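Putative uncharacterized protein PH0300 (Pyrococcus horikoshii, PDB 3VRH) catalyses the ATP-dependent 2-thiolation of 5-methyluridine 54 in the T loop of tRNA, a modification that stabilises tRNAs of thermophiles against heat. Local coordinates at residues M1-I14 and K18-F30. Sequence-based numbering, arbitrary orientation.
Sequences MKCKFCSREAYIKI and KMYLCEEHFKEYF. With ZN (zinc ion), chain B.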
ATOM      1  N   MET A   1     -11.735  34.259   8.193  1.00 53.30           N
ATOM      2  CA  MET A   1     -10.338  34.204   8.601  1.00 50.93           C
ATOM      3  C   MET A   1      -9.515  35.201   7.794  1.00 46.60           C
ATOM      4  O   MET A   1      -9.857  35.543   6.656  1.00 41.20           O
ATOM      5  CB  MET A   1      -9.768  32.798   8.400  1.00 51.55           C
ATOM      6  CG  MET A   1     -10.602  31.679   9.008  1.00 61.89           C
ATOM      7  SD  MET A   1     -10.778  31.814  10.801  1.00 81.64           S
ATOM      8  CE  MET A   1      -9.058  31.976  11.295  1.00 62.89           C
ATOM      9  N   LYS A   2      -8.424  35.667   8.386  1.00 43.93           N
ATOM     10  CA  LYS A   2      -7.545  36.596   7.691  1.00 44.97           C
ATOM     11  C   LYS A   2      -6.197  35.950   7.404  1.00 43.80           C
ATOM     12  O   LYS A   2      -5.806  34.981   8.057  1.00 37.39           O
ATOM     13  CB  LYS A   2      -7.384  37.897   8.486  1.00 42.97           C
ATOM     14  CG  LYS A   2      -8.684  38.724   8.550  1.00 48.94           C
ATOM     15  CD  LYS A   2      -9.225  39.043   7.143  1.00 50.37           C
ATOM     16  CE  LYS A   2     -10.682  39.533   7.164  1.00 55.12           C
ATOM     17  NZ  LYS A   2     -11.288  39.596   5.792  1.00 51.98           N
ATOM     18  N   CYS A   3      -5.504  36.484   6.410  1.00 38.72           N
ATOM     19  CA  CYS A   3      -4.219  35.954   6.015  1.00 34.30           C
ATOM     20  C   CYS A   3      -3.202  36.075   7.157  1.00 36.58           C
ATOM     21  O   CYS A   3      -3.253  37.005   7.966  1.00 37.68           O
ATOM     22  CB  CYS A   3      -3.727  36.675   4.749  1.00 34.90           C
ATOM     23  SG  CYS A   3      -2.095  36.160   4.174  1.00 28.98           S
ATOM     24  N   LYS A   4      -2.290  35.111   7.220  1.00 38.37           N
ATOM     25  CA  LYS A   4      -1.212  35.139   8.192  1.00 37.96           C
ATOM     26  C   LYS A   4      -0.276  36.341   7.982  1.00 42.27           C
ATOM     27  O   LYS A   4       0.338  36.826   8.937  1.00 37.45           O
ATOM     28  CB  LYS A   4      -0.404  33.843   8.121  1.00 30.16           C
ATOM     29  CG  LYS A   4       0.671  33.722   9.192  1.00 41.12           C
ATOM     30  CD  LYS A   4       1.493  32.439   9.062  1.00 39.78           C
ATOM     31  CE  LYS A   4       2.857  32.561   9.748  1.00 45.20           C
ATOM     32  NZ  LYS A   4       3.682  31.306   9.612  1.00 49.34           N
ATOM     33  N   PHE A   5      -0.164  36.810   6.738  1.00 35.62           N
ATOM     34  CA  PHE A   5       0.861  37.796   6.391  1.00 38.65           C
ATOM     35  C   PHE A   5       0.337  39.192   6.059  1.00 36.75           C
ATOM     36  O   PHE A   5       1.123  40.120   5.841  1.00 34.82           O
ATOM     37  CB  PHE A   5       1.731  37.277   5.245  1.00 37.16           C
ATOM     38  CG  PHE A   5       2.551  36.085   5.616  1.00 36.00           C
ATOM     39  CD1 PHE A   5       3.690  36.228   6.389  1.00 40.79           C
ATOM     40  CD2 PHE A   5       2.186  34.818   5.198  1.00 40.76           C
ATOM     41  CE1 PHE A   5       4.456  35.116   6.739  1.00 43.86           C
ATOM     42  CE2 PHE A   5       2.937  33.709   5.544  1.00 38.66           C
ATOM     43  CZ  PHE A   5       4.072  33.855   6.318  1.00 44.19           C
ATOM     44  N   CYS A   6      -0.982  39.331   6.020  1.00 32.12           N
ATOM     45  CA  CYS A   6      -1.611  40.624   5.810  1.00 39.17           C
ATOM     46  C   CYS A   6      -3.047  40.603   6.299  1.00 40.29           C
ATOM     47  O   CYS A   6      -3.481  39.662   6.972  1.00 39.78           O
ATOM     48  CB  CYS A   6      -1.553  41.051   4.341  1.00 35.97           C
ATOM     49  SG  CYS A   6      -2.712  40.215   3.221  1.00 35.57           S
ATOM     50  N   SER A   7      -3.775  41.650   5.943  1.00 39.79           N
ATOM     51  CA  SER A   7      -5.111  41.901   6.467  1.00 42.41           C
ATOM     52  C   SER A   7      -6.197  41.427   5.494  1.00 42.79           C
ATOM     53  O   SER A   7      -7.397  41.576   5.756  1.00 42.21           O
ATOM     54  CB  SER A   7      -5.245  43.399   6.801  1.00 38.46           C
ATOM     55  OG  SER A   7      -6.570  43.868   6.672  1.00 43.17           O
ATOM     56  N   ARG A   8      -5.770  40.839   4.376  1.00 42.45           N
ATOM     57  CA  ARG A   8      -6.705  40.337   3.366  1.00 38.81           C
ATOM     58  C   ARG A   8      -7.425  39.065   3.816  1.00 44.29           C
ATOM     59  O   ARG A   8      -6.939  38.331   4.687  1.00 38.79           O
ATOM     60  CB  ARG A   8      -5.999  40.095   2.026  1.00 44.01           C
ATOM     61  CG  ARG A   8      -5.530  41.373   1.328  1.00 41.42           C
ATOM     62  CD  ARG A   8      -4.851  41.086  -0.002  1.00 39.31           C
ATOM     63  NE  ARG A   8      -4.243  42.291  -0.578  1.00 43.59           N
ATOM     64  CZ  ARG A   8      -2.983  42.672  -0.371  1.00 46.71           C
ATOM     65  NH1 ARG A   8      -2.185  41.943   0.409  1.00 41.14           N
ATOM     66  NH2 ARG A   8      -2.515  43.784  -0.940  1.00 46.31           N
ATOM     67  N   GLU A   9      -8.591  38.818   3.224  1.00 42.16           N
ATOM     68  CA  GLU A   9      -9.372  37.626   3.543  1.00 47.23           C
ATOM     69  C   GLU A   9      -8.630  36.347   3.133  1.00 38.68           C
ATOM     70  O   GLU A   9      -7.976  36.293   2.085  1.00 34.33           O
ATOM     71  CB  GLU A   9     -10.746  37.687   2.875  1.00 46.06           C
ATOM     72  CG  GLU A   9     -11.748  36.684   3.459  1.00 64.62           C
ATOM     73  CD  GLU A   9     -13.176  36.901   2.962  1.00 76.72           C
ATOM     74  OE1 GLU A   9     -13.350  37.519   1.886  1.00 86.62           O
ATOM     75  OE2 GLU A   9     -14.124  36.460   3.654  1.00 76.94           O
ATOM     76  N   ALA A  10      -8.724  35.324   3.971  1.00 38.37           N
ATOM     77  CA  ALA A  10      -8.054  34.058   3.703  1.00 35.11           C
ATOM     78  C   ALA A  10      -8.596  33.449   2.420  1.00 34.42           C
ATOM     79  O   ALA A  10      -9.797  33.458   2.181  1.00 36.43           O
ATOM     80  CB  ALA A  10      -8.246  33.108   4.869  1.00 35.49           C
ATOM     81  N   TYR A  11      -7.713  32.934   1.578  1.00 33.35           N
ATOM     82  CA  TYR A  11      -8.152  32.287   0.351  1.00 32.94           C
ATOM     83  C   TYR A  11      -8.127  30.783   0.527  1.00 31.83           C
ATOM     84  O   TYR A  11      -8.919  30.059  -0.072  1.00 30.83           O
ATOM     85  CB  TYR A  11      -7.238  32.686  -0.797  1.00 32.83           C
ATOM     86  CG  TYR A  11      -7.435  31.919  -2.090  1.00 33.70           C
ATOM     87  CD1 TYR A  11      -8.614  32.036  -2.813  1.00 32.35           C
ATOM     88  CD2 TYR A  11      -6.419  31.116  -2.611  1.00 29.11           C
ATOM     89  CE1 TYR A  11      -8.790  31.362  -4.003  1.00 37.86           C
ATOM     90  CE2 TYR A  11      -6.581  30.444  -3.811  1.00 26.80           C
ATOM     91  CZ  TYR A  11      -7.774  30.570  -4.505  1.00 36.71           C
ATOM     92  OH  TYR A  11      -7.976  29.909  -5.708  1.00 33.74           O
ATOM     93  N   ILE A  12      -7.207  30.312   1.354  1.00 32.46           N
ATOM     94  CA  ILE A  12      -7.057  28.888   1.563  1.00 32.79           C
ATOM     95  C   ILE A  12      -6.346  28.620   2.893  1.00 34.73           C
ATOM     96  O   ILE A  12      -5.588  29.469   3.372  1.00 34.94           O
ATOM     97  CB  ILE A  12      -6.280  28.271   0.388  1.00 33.68           C
ATOM     98  CG1 ILE A  12      -6.222  26.741   0.502  1.00 28.21           C
ATOM     99  CG2 ILE A  12      -4.895  28.894   0.283  1.00 31.07           C
ATOM    100  CD1 ILE A  12      -5.586  26.074  -0.701  1.00 30.84           C
ATOM    101  N   LYS A  13      -6.619  27.466   3.502  1.00 32.29           N
ATOM    102  CA  LYS A  13      -5.869  27.017   4.679  1.00 37.11           C
ATOM    103  C   LYS A  13      -4.780  26.024   4.286  1.00 33.64           C
ATOM    104  O   LYS A  13      -5.050  25.017   3.652  1.00 32.74           O
ATOM    105  CB  LYS A  13      -6.790  26.404   5.733  1.00 38.12           C
ATOM    106  CG  LYS A  13      -6.046  25.918   6.982  1.00 47.15           C
ATOM    107  CD  LYS A  13      -7.020  25.517   8.092  1.00 55.90           C
ATOM    108  CE  LYS A  13      -6.301  25.216   9.406  1.00 63.50           C
ATOM    109  NZ  LYS A  13      -5.685  23.850   9.447  1.00 61.53           N
ATOM    110  N   ILE A  14      -3.540  26.344   4.630  1.00 34.12           N
ATOM    111  CA  ILE A  14      -2.413  25.464   4.369  1.00 35.03           C
ATOM    112  C   ILE A  14      -2.145  24.699   5.656  1.00 36.31           C
ATOM    113  O   ILE A  14      -2.105  25.301   6.733  1.00 38.13           O
ATOM    114  CB  ILE A  14      -1.150  26.268   3.974  1.00 30.35           C
ATOM    115  CG1 ILE A  14      -1.429  27.140   2.744  1.00 29.51           C
ATOM    116  CG2 ILE A  14       0.043  25.335   3.737  1.00 27.91           C
ATOM    117  CD1 ILE A  14      -1.937  26.356   1.557  1.00 28.36           C
ATOM    118  N   LYS A  18       0.826  25.167   9.376  1.00 38.96           N
ATOM    119  CA  LYS A  18      -0.513  25.729   9.555  1.00 37.93           C
ATOM    120  C   LYS A  18      -0.529  27.242   9.350  1.00 38.94           C
ATOM    121  O   LYS A  18       0.164  27.984  10.054  1.00 40.32           O
ATOM    122  CB  LYS A  18      -1.064  25.395  10.943  1.00 42.48           C
ATOM    123  CG  LYS A  18      -1.577  23.974  11.092  1.00 50.22           C
ATOM    124  CD  LYS A  18      -2.299  23.772  12.427  1.00 52.61           C
ATOM    125  CE  LYS A  18      -3.474  24.734  12.575  1.00 62.10           C
ATOM    126  NZ  LYS A  18      -4.223  24.511  13.848  1.00 62.44           N
ATOM    127  N   MET A  19      -1.330  27.687   8.386  1.00 40.74           N
ATOM    128  CA  MET A  19      -1.524  29.107   8.114  1.00 37.72           C
ATOM    129  C   MET A  19      -2.672  29.331   7.138  1.00 39.56           C
ATOM    130  O   MET A  19      -2.860  28.566   6.188  1.00 40.46           O
ATOM    131  CB  MET A  19      -0.255  29.719   7.532  1.00 39.16           C
ATOM    132  CG  MET A  19       0.266  28.994   6.313  1.00 37.27           C
ATOM    133  SD  MET A  19       1.925  29.552   5.918  1.00 37.43           S
ATOM    134  CE  MET A  19       2.509  28.197   4.892  1.00 31.95           C
ATOM    135  N   TYR A  20      -3.443  30.385   7.378  1.00 36.40           N
ATOM    136  CA  TYR A  20      -4.397  30.855   6.388  1.00 36.68           C
ATOM    137  C   TYR A  20      -3.656  31.832   5.501  1.00 36.17           C
ATOM    138  O   TYR A  20      -2.817  32.603   5.993  1.00 35.74           O
ATOM    139  CB  TYR A  20      -5.583  31.535   7.062  1.00 41.28           C
ATOM    140  CG  TYR A  20      -6.442  30.554   7.817  1.00 45.76           C
ATOM    141  CD1 TYR A  20      -7.509  29.925   7.201  1.00 44.54           C
ATOM    142  CD2 TYR A  20      -6.168  30.235   9.141  1.00 49.23           C
ATOM    143  CE1 TYR A  20      -8.292  29.016   7.878  1.00 50.98           C
ATOM    144  CE2 TYR A  20      -6.948  29.325   9.829  1.00 52.32           C
ATOM    145  CZ  TYR A  20      -8.009  28.717   9.191  1.00 53.25           C
ATOM    146  OH  TYR A  20      -8.795  27.809   9.867  1.00 59.08           O
ATOM    147  N   LEU A  21      -3.951  31.790   4.202  1.00 34.99           N
ATOM    148  CA  LEU A  21      -3.291  32.660   3.230  1.00 32.27           C
ATOM    149  C   LEU A  21      -4.288  33.279   2.259  1.00 32.17           C
ATOM    150  O   LEU A  21      -5.204  32.607   1.787  1.00 33.73           O
ATOM    151  CB  LEU A  21      -2.249  31.865   2.425  1.00 27.03           C
ATOM    152  CG  LEU A  21      -1.046  31.259   3.138  1.00 28.75           C
ATOM    153  CD1 LEU A  21      -0.194  30.506   2.124  1.00 26.77           C
ATOM    154  CD2 LEU A  21      -0.229  32.338   3.878  1.00 28.24           C
ATOM    155  N   CYS A  22      -4.086  34.556   1.943  1.00 33.86           N
ATOM    156  CA  CYS A  22      -4.852  35.212   0.901  1.00 33.67           C
ATOM    157  C   CYS A  22      -4.361  34.703  -0.455  1.00 34.75           C
ATOM    158  O   CYS A  22      -3.366  33.966  -0.531  1.00 31.84           O
ATOM    159  CB  CYS A  22      -4.663  36.729   0.980  1.00 34.99           C
ATOM    160  SG  CYS A  22      -3.058  37.310   0.388  1.00 32.98           S
ATOM    161  N   GLU A  23      -5.057  35.105  -1.515  1.00 33.35           N
ATOM    162  CA  GLU A  23      -4.715  34.691  -2.868  1.00 33.75           C
ATOM    163  C   GLU A  23      -3.257  34.936  -3.220  1.00 30.18           C
ATOM    164  O   GLU A  23      -2.577  34.039  -3.699  1.00 26.23           O
ATOM    165  CB  GLU A  23      -5.595  35.420  -3.877  1.00 35.00           C
ATOM    166  CG  GLU A  23      -6.973  34.826  -4.069  1.00 40.70           C
ATOM    167  CD  GLU A  23      -7.601  35.289  -5.376  1.00 49.06           C
ATOM    168  OE1 GLU A  23      -8.850  35.333  -5.460  1.00 49.97           O
ATOM    169  OE2 GLU A  23      -6.829  35.611  -6.316  1.00 47.72           O
ATOM    170  N   GLU A  24      -2.775  36.157  -2.986  1.00 32.74           N
ATOM    171  CA  GLU A  24      -1.436  36.523  -3.442  1.00 27.47           C
ATOM    172  C   GLU A  24      -0.355  35.838  -2.636  1.00 30.21           C
ATOM    173  O   GLU A  24       0.663  35.418  -3.186  1.00 31.95           O
ATOM    174  CB  GLU A  24      -1.248  38.037  -3.425  1.00 31.30           C
ATOM    175  CG  GLU A  24      -2.007  38.744  -4.540  1.00 39.48           C
ATOM    176  CD  GLU A  24      -1.584  38.266  -5.926  1.00 42.15           C
ATOM    177  OE1 GLU A  24      -0.361  38.109  -6.159  1.00 43.27           O
ATOM    178  OE2 GLU A  24      -2.474  38.037  -6.775  1.00 47.44           O
ATOM    179  N   HIS A  25      -0.578  35.710  -1.330  1.00 32.60           N
ATOM    180  CA  HIS A  25       0.384  35.029  -0.475  1.00 30.28           C
ATOM    181  C   HIS A  25       0.347  33.521  -0.667  1.00 32.86           C
ATOM    182  O   HIS A  25       1.347  32.845  -0.414  1.00 30.82           O
ATOM    183  CB  HIS A  25       0.227  35.406   1.007  1.00 30.59           C
ATOM    184  CG  HIS A  25       0.889  36.698   1.354  1.00 34.85           C
ATOM    185  ND1 HIS A  25       0.178  37.825   1.686  1.00 33.49           N
ATOM    186  CD2 HIS A  25       2.191  37.067   1.343  1.00 37.94           C
ATOM    187  CE1 HIS A  25       1.007  38.828   1.901  1.00 36.16           C
ATOM    188  NE2 HIS A  25       2.238  38.397   1.696  1.00 37.16           N
ATOM    189  N   PHE A  26      -0.796  32.997  -1.112  1.00 28.59           N
ATOM    190  CA  PHE A  26      -0.853  31.590  -1.492  1.00 28.00           C
ATOM    191  C   PHE A  26      -0.030  31.332  -2.756  1.00 27.59           C
ATOM    192  O   PHE A  26       0.739  30.367  -2.816  1.00 23.81           O
ATOM    193  CB  PHE A  26      -2.291  31.122  -1.722  1.00 29.78           C
ATOM    194  CG  PHE A  26      -2.372  29.780  -2.378  1.00 31.60           C
ATOM    195  CD1 PHE A  26      -1.945  28.637  -1.704  1.00 27.10           C
ATOM    196  CD2 PHE A  26      -2.841  29.655  -3.677  1.00 31.16           C
ATOM    197  CE1 PHE A  26      -2.004  27.392  -2.311  1.00 30.12           C
ATOM    198  CE2 PHE A  26      -2.902  28.414  -4.293  1.00 29.17           C
ATOM    199  CZ  PHE A  26      -2.482  27.279  -3.611  1.00 30.01           C
ATOM    200  N   LYS A  27      -0.212  32.192  -3.765  1.00 27.14           N
ATOM    201  CA  LYS A  27       0.541  32.092  -5.018  1.00 25.32           C
ATOM    202  C   LYS A  27       2.026  32.051  -4.709  1.00 27.99           C
ATOM    203  O   LYS A  27       2.757  31.180  -5.195  1.00 27.75           O
ATOM    204  CB  LYS A  27       0.211  33.272  -5.941  1.00 27.48           C
ATOM    205  CG  LYS A  27      -1.077  33.053  -6.734  1.00 32.10           C
ATOM    206  CD  LYS A  27      -1.717  34.348  -7.257  1.00 34.23           C
ATOM    207  CE  LYS A  27      -0.781  35.183  -8.103  1.00 40.92           C
ATOM    208  NZ  LYS A  27      -1.533  36.272  -8.830  1.00 44.92           N
ATOM    209  N   GLU A  28       2.450  32.988  -3.866  1.00 30.13           N
ATOM    210  CA  GLU A  28       3.839  33.092  -3.430  1.00 28.82           C
ATOM    211  C   GLU A  28       4.313  31.833  -2.707  1.00 30.35           C
ATOM    212  O   GLU A  28       5.383  31.296  -3.013  1.00 28.96           O
ATOM    213  CB  GLU A  28       4.009  34.326  -2.538  1.00 33.57           C
ATOM    214  CG  GLU A  28       5.395  34.466  -1.938  1.00 39.07           C
ATOM    215  CD  GLU A  28       5.628  35.819  -1.253  1.00 49.73           C
ATOM    216  OE1 GLU A  28       4.650  36.559  -0.994  1.00 46.08           O
ATOM    217  OE2 GLU A  28       6.805  36.140  -0.974  1.00 55.69           O
ATOM    218  N   TYR A  29       3.515  31.353  -1.756  1.00 26.19           N
ATOM    219  CA  TYR A  29       3.837  30.096  -1.080  1.00 28.88           C
ATOM    220  C   TYR A  29       4.006  28.956  -2.093  1.00 29.65           C
ATOM    221  O   TYR A  29       4.957  28.164  -2.018  1.00 28.77           O
ATOM    222  CB  TYR A  29       2.763  29.766  -0.035  1.00 28.43           C
ATOM    223  CG  TYR A  29       2.595  28.295   0.284  1.00 31.70           C
ATOM    224  CD1 TYR A  29       1.721  27.507  -0.460  1.00 27.70           C
ATOM    225  CD2 TYR A  29       3.290  27.698   1.335  1.00 32.20           C
ATOM    226  CE1 TYR A  29       1.557  26.165  -0.187  1.00 29.37           C
ATOM    227  CE2 TYR A  29       3.130  26.345   1.630  1.00 27.57           C
ATOM    228  CZ  TYR A  29       2.255  25.584   0.862  1.00 36.24           C
ATOM    229  OH  TYR A  29       2.066  24.241   1.108  1.00 31.71           O
ATOM    230  N   PHE A  30       3.108  28.893  -3.067  1.00 26.27           N
ATOM    231  CA  PHE A  30       3.117  27.769  -4.005  1.00 27.34           C
ATOM    232  C   PHE A  30       4.365  27.833  -4.878  1.00 24.67           C
ATOM    233  O   PHE A  30       5.056  26.826  -5.091  1.00 25.91           O
ATOM    234  CB  PHE A  30       1.853  27.800  -4.862  1.00 24.76           C
ATOM    235  CG  PHE A  30       1.660  26.589  -5.740  1.00 25.42           C
ATOM    236  CD1 PHE A  30       2.197  26.548  -7.013  1.00 22.89           C
ATOM    237  CD2 PHE A  30       0.869  25.516  -5.318  1.00 26.54           C
ATOM    238  CE1 PHE A  30       1.995  25.453  -7.838  1.00 19.43           C
ATOM    239  CE2 PHE A  30       0.673  24.416  -6.145  1.00 25.59           C
ATOM    240  CZ  PHE A  30       1.240  24.396  -7.408  1.00 20.68           C
TER
HETATM  241 ZN    ZN B 401      -1.878  37.927   2.533  1.00 34.07          ZN
HETATM  242  O   HOH W   1       2.464  28.802  11.063  1.00 34.35           O
HETATM  243  O   HOH W   2      -8.029  36.366  -0.685  1.00 40.18           O
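Phe5 lays its CB over the centre of the His25 imidazole, 3.7 Å from the ring centroid and 8° off the normal, a CH-pi contact covering one face of a metal ligand. Phe5 holds CG anti to its own carbonyl carbon (chi1 -66°), which sets the phenyl ring alongside Leu21, whose CD2 lies in the ring plane at the edge, 3.7 Å from Phe5 CD2. His25 ND1 binds the zinc ion at 2.2 Å, and the sulfurs of Cys3, Cys6 and Cys22 complete the site. Each thiolate also accepts a backbone N-H: Cys3 SG from Phe5 and Cys22, Cys6 SG from Arg8, and Cys22 SG from His25, the last capping helix 23-40. Such bonds would temper the sulfurs' negative charge. Tyr20 is clasped by Met1 CG over one face and Lys13 CG over the other, 4.0 and 4.2 Å from its centroid. Next to the zinc ligand Cys22, Leu21 O receives Tyr11 N and Ile12 N (3.1 Å to the latter), which marks a classic beta bulge. On the hairpin face carrying Ile12 and Ile14, Ile12 CG2 reaches Phe26 CD1 at 3.6 Å, next to helix 201-211. A CxxC loop supplying Cys3 and Cys6, joined through the hairpin to Cys22 and His25 at the helix start, makes the Cys3His zinc site of the TtuA N-terminal LIM domain.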